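Local coordinates for protein cellulase IBT99 (Metagenomes, PDB 6WBT) that probably hydrolyses 6-phospho-alpha-glucosides by the NAD- and manganese-dependent redox chemistry of glycoside hydrolase family 4, and binds NAD, manganese and glucose-6-phosphate, at residues E193-G198 with H207-G212; R339-V344 with E360-V365. One frame throughout, in Å; residues are numbered along the deposited sequence.

Contact 1. Residues E193-G198 with H207-G212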
loop_
_atom_site.group_PDB
_atom_site.type_symbol
_atom_site.label_atom_id
_atom_site.label_comp_id
_atom_site.label_asym_id
_atom_site.label_seq_id
_atom_site.Cartn_x
_atom_site.Cartn_y
_atom_site.Cartn_z
ATOM N N GLU A 193 31.575 -4.050 4.703
ATOM C CA GLU A 193 30.339 -3.757 3.988
ATOM C C GLU A 193 29.182 -4.206 4.865
ATOM O O GLU A 193 29.216 -5.308 5.421
ATOM C CB GLU A 193 30.292 -4.456 2.623
ATOM C CG GLU A 193 28.923 -4.427 1.963
ATOM C CD GLU A 193 28.948 -4.900 0.522
ATOM O OE1 GLU A 193 29.796 -4.414 -0.255
ATOM O OE2 GLU A 193 28.108 -5.753 0.162
ATOM N N SER A 194 28.174 -3.352 4.995
ATOM C CA SER A 194 27.087 -3.592 5.925
ATOM C C SER A 194 25.754 -3.292 5.261
ATOM O O SER A 194 25.669 -2.484 4.331
ATOM C CB SER A 194 27.237 -2.740 7.191
ATOM O OG SER A 194 27.239 -1.360 6.870
ATOM N N ASP A 195 24.719 -3.969 5.748
ATOM C CA ASP A 195 23.337 -3.693 5.390
ATOM C C ASP A 195 22.740 -2.748 6.424
ATOM O O ASP A 195 22.903 -2.949 7.631
ATOM C CB ASP A 195 22.523 -4.987 5.322
ATOM C CG ASP A 195 23.123 -6.004 4.371
ATOM O OD1 ASP A 195 23.546 -5.607 3.266
ATOM O OD2 ASP A 195 23.177 -7.199 4.730
ATOM N N TYR A 196 22.038 -1.721 5.948
ATOM C CA TYR A 196 21.666 -0.599 6.798
ATOM C C TYR A 196 20.340 -0.019 6.324
ATOM O O TYR A 196 20.035 -0.029 5.131
ATOM C CB TYR A 196 22.776 0.462 6.776
ATOM C CG TYR A 196 22.535 1.694 7.617
ATOM C CD1 TYR A 196 21.862 2.790 7.095
ATOM C CD2 TYR A 196 23.013 1.775 8.918
ATOM C CE1 TYR A 196 21.651 3.923 7.853
ATOM C CE2 TYR A 196 22.807 2.906 9.684
ATOM C CZ TYR A 196 22.126 3.978 9.145
ATOM O OH TYR A 196 21.918 5.108 9.900
ATOM N N PHE A 197 19.549 0.479 7.274
ATOM C CA PHE A 197 18.301 1.153 6.943
ATOM C C PHE A 197 17.966 2.142 8.048
ATOM O O PHE A 197 18.498 2.066 9.157
ATOM C CB PHE A 197 17.146 0.162 6.740
ATOM C CG PHE A 197 16.561 -0.369 8.024
ATOM C CD1 PHE A 197 15.473 0.254 8.618
ATOM C CD2 PHE A 197 17.091 -1.496 8.627
ATOM C CE1 PHE A 197 14.936 -0.231 9.796
ATOM C CE2 PHE A 197 16.554 -1.987 9.802
ATOM C CZ PHE A 197 15.476 -1.355 10.387
ATOM N N GLY A 198 17.059 3.067 7.732
ATOM C CA GLY A 198 16.599 4.077 8.656
ATOM C C GLY A 198 16.721 5.453 8.044
ATOM O O GLY A 198 16.858 5.604 6.826
ATOM N N HIS A 207 23.242 -6.232 9.148
ATOM C CA HIS A 207 24.304 -7.207 8.950
ATOM C C HIS A 207 25.590 -6.482 8.588
ATOM O O HIS A 207 25.563 -5.488 7.859
ATOM C CB HIS A 207 23.953 -8.216 7.847
ATOM C CG HIS A 207 22.792 -9.101 8.180
ATOM N ND1 HIS A 207 21.541 -8.925 7.630
ATOM C CD2 HIS A 207 22.694 -10.171 9.004
ATOM C CE1 HIS A 207 20.721 -9.848 8.102
ATOM N NE2 HIS A 207 21.396 -10.617 8.938
ATOM N N VAL A 208 26.712 -6.977 9.108
ATOM C CA VAL A 208 28.036 -6.449 8.798
ATOM C C VAL A 208 28.947 -7.622 8.469
ATOM O O VAL A 208 28.917 -8.652 9.151
ATOM C CB VAL A 208 28.620 -5.621 9.964
ATOM C CG1 VAL A 208 29.961 -5.019 9.569
ATOM C CG2 VAL A 208 27.649 -4.531 10.391
ATOM N N ARG A 209 29.757 -7.469 7.423
ATOM C CA ARG A 209 30.619 -8.547 6.963
ATOM C C ARG A 209 31.976 -7.996 6.556
ATOM O O ARG A 209 32.065 -6.959 5.895
ATOM C CB ARG A 209 29.976 -9.305 5.790
ATOM C CG ARG A 209 29.412 -8.403 4.706
ATOM C CD ARG A 209 28.511 -9.166 3.748
ATOM N NE ARG A 209 27.777 -8.261 2.868
ATOM C CZ ARG A 209 26.597 -7.726 3.165
ATOM N NH1 ARG A 209 26.000 -6.912 2.306
ATOM N NH2 ARG A 209 26.013 -8.005 4.321
ATOM N N CYS A 210 33.031 -8.698 6.965
ATOM C CA CYS A 210 34.406 -8.373 6.600
ATOM C C CYS A 210 34.915 -9.440 5.641
ATOM O O CYS A 210 34.886 -10.632 5.967
ATOM C CB CYS A 210 35.298 -8.287 7.838
ATOM S SG CYS A 210 37.081 -8.373 7.499
ATOM N N LYS A 211 35.378 -9.009 4.465
ATOM C CA LYS A 211 35.847 -9.919 3.419
ATOM C C LYS A 211 34.772 -10.942 3.060
ATOM O O LYS A 211 35.052 -12.121 2.834
ATOM C CB LYS A 211 37.152 -10.608 3.827
ATOM C CG LYS A 211 38.378 -9.708 3.743
ATOM C CD LYS A 211 39.602 -10.330 4.403
ATOM C CE LYS A 211 40.066 -11.587 3.685
ATOM N NZ LYS A 211 41.295 -12.147 4.317
ATOM N N GLY A 212 33.520 -10.483 3.014
ATOM C CA GLY A 212 32.394 -11.336 2.708
ATOM C C GLY A 212 31.884 -12.180 3.855
ATOM O O GLY A 212 30.741 -12.649 3.797
HETATM O O HOH W 1 29.919 -8.273 0.920
#

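Contact 2. Residues R339-V344 with E360-V365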
loop_
_atom_site.group_PDB
_atom_site.type_symbol
_atom_site.label_atom_id
_atom_site.label_comp_id
_atom_site.label_asym_id
_atom_site.label_seq_id
_atom_site.Cartn_x
_atom_site.Cartn_y
_atom_site.Cartn_z
ATOM N N ARG A 339 28.918 0.802 -3.864
ATOM C CA ARG A 339 27.801 0.550 -2.961
ATOM C C ARG A 339 27.997 1.377 -1.695
ATOM O O ARG A 339 28.845 1.054 -0.858
ATOM C CB ARG A 339 27.698 -0.939 -2.640
ATOM C CG ARG A 339 26.459 -1.327 -1.853
ATOM C CD ARG A 339 26.457 -2.815 -1.546
ATOM N NE ARG A 339 25.242 -3.234 -0.855
ATOM C CZ ARG A 339 25.078 -3.190 0.462
ATOM N NH1 ARG A 339 26.054 -2.739 1.239
ATOM N NH2 ARG A 339 23.938 -3.595 1.004
ATOM N N GLN A 340 27.211 2.443 -1.553
ATOM C CA GLN A 340 27.316 3.347 -0.418
ATOM C C GLN A 340 25.954 3.511 0.243
ATOM O O GLN A 340 24.912 3.203 -0.342
ATOM C CB GLN A 340 27.854 4.723 -0.837
ATOM C CG GLN A 340 29.179 4.681 -1.581
ATOM C CD GLN A 340 30.327 4.197 -0.715
ATOM O OE1 GLN A 340 30.246 4.213 0.514
ATOM N NE2 GLN A 340 31.405 3.761 -1.356
ATOM N N LEU A 341 25.978 4.008 1.478
ATOM C CA LEU A 341 24.760 4.295 2.233
ATOM C C LEU A 341 24.387 5.751 1.983
ATOM O O LEU A 341 24.948 6.662 2.595
ATOM C CB LEU A 341 24.966 4.019 3.719
ATOM C CG LEU A 341 25.540 2.656 4.112
ATOM C CD1 LEU A 341 25.653 2.543 5.624
ATOM C CD2 LEU A 341 24.699 1.524 3.550
ATOM N N VAL A 342 23.437 5.973 1.078
ATOM C CA VAL A 342 23.021 7.312 0.692
ATOM C C VAL A 342 21.564 7.512 1.092
ATOM O O VAL A 342 20.868 6.580 1.495
ATOM C CB VAL A 342 23.213 7.570 -0.814
ATOM C CG1 VAL A 342 24.641 7.250 -1.229
ATOM C CG2 VAL A 342 22.226 6.749 -1.610
ATOM N N ILE A 343 21.109 8.755 0.967
ATOM C CA ILE A 343 19.754 9.147 1.336
ATOM C C ILE A 343 18.950 9.298 0.053
ATOM O O ILE A 343 19.233 10.176 -0.771
ATOM C CB ILE A 343 19.749 10.444 2.155
ATOM C CG1 ILE A 343 20.717 10.324 3.334
ATOM C CG2 ILE A 343 18.344 10.760 2.642
ATOM C CD1 ILE A 343 20.875 11.598 4.122
ATOM N N VAL A 344 17.946 8.447 -0.121
ATOM C CA VAL A 344 17.135 8.442 -1.337
ATOM C C VAL A 344 15.668 8.512 -0.943
ATOM O O VAL A 344 15.293 8.160 0.187
ATOM C CB VAL A 344 17.410 7.189 -2.202
ATOM C CG1 VAL A 344 18.828 7.216 -2.743
ATOM C CG2 VAL A 344 17.165 5.927 -1.391
ATOM N N GLU A 360 17.793 6.233 4.505
ATOM C CA GLU A 360 19.231 6.079 4.302
ATOM C C GLU A 360 19.517 4.589 4.135
ATOM O O GLU A 360 19.563 3.842 5.117
ATOM C CB GLU A 360 20.007 6.681 5.471
ATOM C CG GLU A 360 21.518 6.561 5.357
ATOM C CD GLU A 360 22.245 7.405 6.388
ATOM O OE1 GLU A 360 22.387 8.627 6.168
ATOM O OE2 GLU A 360 22.667 6.850 7.424
ATOM N N ILE A 361 19.707 4.161 2.890
ATOM C CA ILE A 361 19.845 2.745 2.555
ATOM C C ILE A 361 21.000 2.571 1.582
ATOM O O ILE A 361 21.421 3.527 0.915
ATOM C CB ILE A 361 18.546 2.176 1.945
ATOM C CG1 ILE A 361 18.110 3.015 0.743
ATOM C CG2 ILE A 361 17.444 2.117 2.993
ATOM C CD1 ILE A 361 16.898 2.469 0.030
ATOM N N PRO A 362 21.547 1.355 1.486
ATOM C CA PRO A 362 22.633 1.121 0.526
ATOM C C PRO A 362 22.151 1.242 -0.911
ATOM O O PRO A 362 21.043 0.826 -1.255
ATOM C CB PRO A 362 23.088 -0.310 0.843
ATOM C CG PRO A 362 21.916 -0.940 1.510
ATOM C CD PRO A 362 21.292 0.161 2.311
ATOM N N GLY A 363 23.004 1.822 -1.751
ATOM C CA GLY A 363 22.695 1.973 -3.160
ATOM C C GLY A 363 23.966 2.004 -3.982
ATOM O O GLY A 363 25.054 2.292 -3.474
ATOM N N TYR A 364 23.813 1.699 -5.267
ATOM C CA TYR A 364 24.928 1.658 -6.205
ATOM C C TYR A 364 25.014 2.991 -6.937
ATOM O O TYR A 364 24.090 3.364 -7.670
ATOM C CB TYR A 364 24.764 0.502 -7.193
ATOM C CG TYR A 364 24.880 -0.864 -6.550
ATOM C CD1 TYR A 364 23.798 -1.439 -5.893
ATOM C CD2 TYR A 364 26.070 -1.577 -6.597
ATOM C CE1 TYR A 364 23.901 -2.685 -5.302
ATOM C CE2 TYR A 364 26.181 -2.824 -6.010
ATOM C CZ TYR A 364 25.093 -3.373 -5.364
ATOM O OH TYR A 364 25.198 -4.613 -4.778
ATOM N N VAL A 365 26.118 3.705 -6.735
ATOM C CA VAL A 365 26.305 5.030 -7.319
ATOM C C VAL A 365 26.699 4.867 -8.783
ATOM O O VAL A 365 27.789 4.380 -9.093
ATOM C CB VAL A 365 27.356 5.839 -6.550
ATOM C CG1 VAL A 365 27.615 7.165 -7.246
ATOM C CG2 VAL A 365 26.904 6.065 -5.115
#

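Contact 1. Residues E193-G198 with H207-G212
R209 grips D195 end-on with two nitrogens: NH1 lies 2.9 Å from OD1 and NH2 3.0 Å from OD2. Both oxygens sit close to the guanidinium plane, yet the carboxylate is turned 45° against it, and OD2 is met from above the carboxylate plane. OE2 of E193 meets NH1 of R209 with its anti lone pair at 3.2 Å, a second salt bridge; the same oxygen also forms one with R337 of the second subunit. CG of R209, between its own backbone N and carbonyl carbon (chi1 47°), lies 3.2 Å from E193 O, which sits over one guanidinium face, offset toward the rim. NE of R209 donates to a water 2.9 Å away. An alanine in place of R209 would probably leave D195 with R339 and E193 with R337 of the second subunit, but without the guanidinium joining the two carboxylates.

The backbones form the antiparallel hairpin of strands 192-197 and 202-210, with directions 167° apart. R209 N donates to E193 O at 3.0 Å and D195 N to H207 O at 2.7 Å, whereas the return bond from E193 N to R209 O is weak.

Apolar contact lies on the other face, where S194 CB meets V208 CG2 at 3.7 Å.

Contact 2. Residues R339-V344 with E360-V365
L341 and P362 meet in the closely packed middle of this contact, where CD2 of the leucine lies 3.6 Å from CB of the proline. CG of L341 is anti to its carbonyl carbon (chi1 -51°), and the chain beyond it crosses the proline obliquely. R339 runs extended beside P362, whose CB sits over one face of the guanidinium, 3.4 Å above its plane and offset toward the rim. I361 lies with V342 on the other face; V344 and I361 cross at about a right angle, with V344 CG2 3.7 Å from I361 CG1, and P372 touches both. The backbone secures this part: G363 N donates to Q340 O at 2.7 Å, with Q340 N returning a bond to G363 O, and I361 N donates to V342 O at 3.0 Å. The reciprocal bond from V342 N to I361 O approaches from above the carbonyl plane, 38° out of it.

Strands 338-345 and 358-366 are antiparallel neighbours in the mixed sheet that extends the parallel, Rossmann-type strands. Strand 338-345 lies next to strand 167-170, and strand 358-366 next to strand 369-372, so V342 can pack on I168 and V370.

Approaches are longer at the other end. Partly exposed Q340 brings CG only to 4.4 Å from V365 CG2, and its NE2 bonds S338. The aliphatic part of R339 lies over one face of the Y364 ring, 4.1 Å from R339 CB to Y364 CE2, with ring and guanidinium planes 77° apart. The polar ends have partners outside the two strands: R339 NH1 bonds S194 O and NH2 forms a salt bridge with D195, while Y364 OH bonds E371 of the second subunit, whose own Y364 stacks on this ring.

How the contacts relate
Followed from the N terminus, the chain passes through the parallel strands of the main sheet before strand 192-197 opens contact 1, which pairs the two arms of a hairpin; the eight residues between them, mostly strand, include H201 of the manganese site. A long, mainly helical excursion ending in helix 321-334 then leads to contact 2, which closes a fifteen-residue loop. The two are in series, neither nested nor crossed, with centres about 12 Å apart. They meet directly: G198 O lies 2.6 Å from E360 N, a probable hydrogen bond, and Y196 O packs on P362 CD. The hairpin is thereby tied to the main sheet beside the manganese, about 6 Å from the E360 side chain. Both contacts also touch the second subunit.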